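Local atomic coordinates of nitroreductase (PDB entry 3EK3), a protein that binds flavin mononucleotide and probably acts as an NAD(P)H-dependent oxidoreductase of the nitroreductase family. Residues K12-V17 / M120-T125. Sequence-based numbering, arbitrary orientation.
With FMN (flavin mononucleotide), chain B.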
loop_
_atom_site.group_PDB
_atom_site.type_symbol
_atom_site.label_atom_id
_atom_site.label_comp_id
_atom_site.label_asym_id
_atom_site.label_seq_id
_atom_site.Cartn_x
_atom_site.Cartn_y
_atom_site.Cartn_z
ATOM N N LYS A 12 -1.407 6.270 -13.444
ATOM C CA LYS A 12 -0.290 6.149 -14.388
ATOM C C LYS A 12 0.697 7.305 -14.321
ATOM O O LYS A 12 1.877 7.106 -14.595
ATOM C CB LYS A 12 -0.799 5.999 -15.818
ATOM C CG LYS A 12 -1.510 4.702 -16.103
ATOM C CD LYS A 12 -2.224 4.853 -17.446
ATOM C CE LYS A 12 -2.512 3.561 -18.105
ATOM N NZ LYS A 12 -3.061 3.782 -19.495
ATOM N N ALA A 13 0.229 8.500 -13.963
ATOM C CA ALA A 13 1.074 9.700 -13.989
ATOM C C ALA A 13 1.924 9.855 -12.730
ATOM O O ALA A 13 2.927 10.572 -12.757
ATOM C CB ALA A 13 0.236 10.947 -14.198
ATOM N N ARG A 14 1.531 9.199 -11.647
ATOM C CA ARG A 14 2.284 9.253 -10.384
ATOM C C ARG A 14 3.704 8.758 -10.568
ATOM O O ARG A 14 3.927 7.620 -11.002
ATOM C CB ARG A 14 1.594 8.440 -9.293
ATOM C CG ARG A 14 2.273 8.511 -7.929
ATOM C CD ARG A 14 2.306 7.182 -7.198
ATOM N NE ARG A 14 2.805 6.107 -8.039
ATOM C CZ ARG A 14 4.089 5.892 -8.313
ATOM N NH1 ARG A 14 5.031 6.653 -7.799
ATOM N NH2 ARG A 14 4.414 4.925 -9.140
ATOM N N ARG A 15 4.666 9.593 -10.182
ATOM C CA ARG A 15 6.076 9.229 -10.289
ATOM C C ARG A 15 6.815 9.570 -9.006
ATOM O O ARG A 15 6.387 10.423 -8.215
ATOM C CB ARG A 15 6.749 9.934 -11.482
ATOM C CG ARG A 15 6.190 9.578 -12.877
ATOM C CD ARG A 15 6.311 8.109 -13.226
ATOM N NE ARG A 15 7.700 7.655 -13.252
ATOM C CZ ARG A 15 8.582 7.935 -14.207
ATOM N NH1 ARG A 15 8.224 8.685 -15.257
ATOM N NH2 ARG A 15 9.835 7.472 -14.122
ATOM N N SER A 16 7.951 8.909 -8.814
ATOM C CA SER A 16 8.844 9.251 -7.739
ATOM C C SER A 16 9.774 10.385 -8.150
ATOM O O SER A 16 10.619 10.237 -9.042
ATOM C CB SER A 16 9.653 8.029 -7.365
ATOM O OG SER A 16 8.833 7.021 -6.781
ATOM N N VAL A 17 9.629 11.526 -7.478
ATOM C CA VAL A 17 10.389 12.729 -7.805
ATOM C C VAL A 17 11.443 12.980 -6.726
ATOM O O VAL A 17 11.157 12.873 -5.539
ATOM C CB VAL A 17 9.446 13.948 -7.921
ATOM C CG1 VAL A 17 10.232 15.284 -7.972
ATOM C CG2 VAL A 17 8.544 13.813 -9.155
HETATM N N MSE A 120 -1.837 9.021 -0.484
HETATM C CA MSE A 120 -1.183 10.315 -0.369
HETATM C C MSE A 120 -0.456 10.693 -1.657
HETATM O O MSE A 120 -0.605 11.824 -2.141
HETATM C CB MSE A 120 -0.201 10.286 0.805
HETATM C CG MSE A 120 -0.880 10.304 2.129
HETATM SE SE MSE A 120 0.441 10.688 3.548
HETATM C CE MSE A 120 -0.607 10.061 5.054
ATOM N N PHE A 121 0.278 9.738 -2.243
ATOM C CA PHE A 121 0.955 9.947 -3.545
ATOM C C PHE A 121 -0.041 10.379 -4.613
ATOM O O PHE A 121 0.176 11.326 -5.376
ATOM C CB PHE A 121 1.640 8.694 -4.071
ATOM C CG PHE A 121 2.849 8.212 -3.260
ATOM C CD1 PHE A 121 3.668 9.079 -2.503
ATOM C CD2 PHE A 121 3.217 6.878 -3.352
ATOM C CE1 PHE A 121 4.792 8.571 -1.801
ATOM C CE2 PHE A 121 4.343 6.369 -2.678
ATOM C CZ PHE A 121 5.126 7.233 -1.900
ATOM N N LEU A 122 -1.145 9.630 -4.673
ATOM C CA LEU A 122 -2.172 9.883 -5.678
ATOM C C LEU A 122 -2.907 11.202 -5.439
ATOM O O LEU A 122 -3.129 11.990 -6.362
ATOM C CB LEU A 122 -3.129 8.690 -5.735
ATOM C CG LEU A 122 -2.504 7.377 -6.223
ATOM C CD1 LEU A 122 -3.511 6.189 -6.137
ATOM C CD2 LEU A 122 -1.913 7.481 -7.641
ATOM N N ALA A 123 -3.240 11.463 -4.183
ATOM C CA ALA A 123 -3.790 12.748 -3.787
ATOM C C ALA A 123 -2.825 13.877 -4.220
ATOM O O ALA A 123 -3.242 14.873 -4.799
ATOM C CB ALA A 123 -4.018 12.764 -2.290
ATOM N N ALA A 124 -1.546 13.722 -3.903
ATOM C CA ALA A 124 -0.542 14.737 -4.240
ATOM C C ALA A 124 -0.477 14.935 -5.740
ATOM O O ALA A 124 -0.514 16.061 -6.224
ATOM C CB ALA A 124 0.809 14.342 -3.699
ATOM N N THR A 125 -0.413 13.840 -6.496
ATOM C CA THR A 125 -0.341 13.945 -7.954
ATOM C C THR A 125 -1.555 14.689 -8.476
ATOM O O THR A 125 -1.422 15.541 -9.357
ATOM C CB THR A 125 -0.213 12.563 -8.616
ATOM O OG1 THR A 125 0.979 11.920 -8.168
ATOM C CG2 THR A 125 -0.146 12.707 -10.143
HETATM N N1 FMN B . 12.606 5.962 -3.681
HETATM C C2 FMN B . 13.621 6.669 -3.079
HETATM O O2 FMN B . 14.168 7.604 -3.673
HETATM N N3 FMN B . 14.087 6.341 -1.824
HETATM C C4 FMN B . 13.541 5.297 -1.159
HETATM O O4 FMN B . 13.834 5.178 0.042
HETATM C C4A FMN B . 12.494 4.583 -1.758
HETATM N N5 FMN B . 11.914 3.536 -1.090
HETATM C C5A FMN B . 10.860 2.828 -1.631
HETATM C C6 FMN B . 10.276 1.795 -0.898
HETATM C C7 FMN B . 9.187 1.089 -1.403
HETATM C C7M FMN B . 8.417 0.103 -0.524
HETATM C C8 FMN B . 8.662 1.460 -2.648
HETATM C C8M FMN B . 7.249 1.055 -2.993
HETATM C C9 FMN B . 9.250 2.500 -3.376
HETATM C C9A FMN B . 10.346 3.198 -2.880
HETATM N N10 FMN B . 10.968 4.236 -3.595
HETATM C C10 FMN B . 11.995 4.944 -3.017
HETATM C "C1'" FMN B . 10.443 4.675 -4.940
HETATM C "C2'" FMN B . 10.790 3.636 -6.013
HETATM O "O2'" FMN B . 12.164 3.723 -6.348
HETATM C "C3'" FMN B . 9.958 3.954 -7.244
HETATM O "O3'" FMN B . 8.611 3.670 -6.939
HETATM C "C4'" FMN B . 10.355 3.098 -8.464
HETATM O "O4'" FMN B . 11.655 3.456 -8.917
HETATM C "C5'" FMN B . 9.355 3.278 -9.603
HETATM O "O5'" FMN B . 9.353 4.628 -10.047
HETATM P P FMN B . 8.005 5.529 -10.070
HETATM O O1P FMN B . 6.957 4.753 -10.767
HETATM O O2P FMN B . 8.357 6.899 -10.678
HETATM O O3P FMN B . 7.510 5.678 -8.653
#
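R14 and T125 bring the two backbones together, their CA atoms 5.9 Å apart, where helix 6-13 has just ended and its chain runs extended past one side of helix 109-126. No hydrogen bond links the segments; the contact is made by the aliphatic part of R14 lying on F121, L122 and T125, one helical turn. With CG anti to the backbone N (chi1 -177°), R14 passes its CD 3.5 Å from F121 CB, while its CB meets L122 CD2. T125 suits the crossing because its OG1, next to R14 CG, turns back to bond F121 O at 3.0 Å, sharing that carbonyl with T125 N from the opposite face. Bends at chi2 and chi3 then swing the guanidinium to the FMN phosphate: NH1 gives O3P a fairly straight bond of 2.8 Å, and NH2 reaches O1P and O3P. R15 NE and S16 N both hold O2P, and S16 OG donates to O3P. An arginine thus serves two ends, greasy toward the helix and cationic toward the phosphate, whose charge K179, close to R14 and also bonded to FMN, probably helps offset. Beyond, F121 packs on strands 130-134 and 160-168, A124 on helix 27-38, and R14 NH2 also bonds Y39 O of the second subunit.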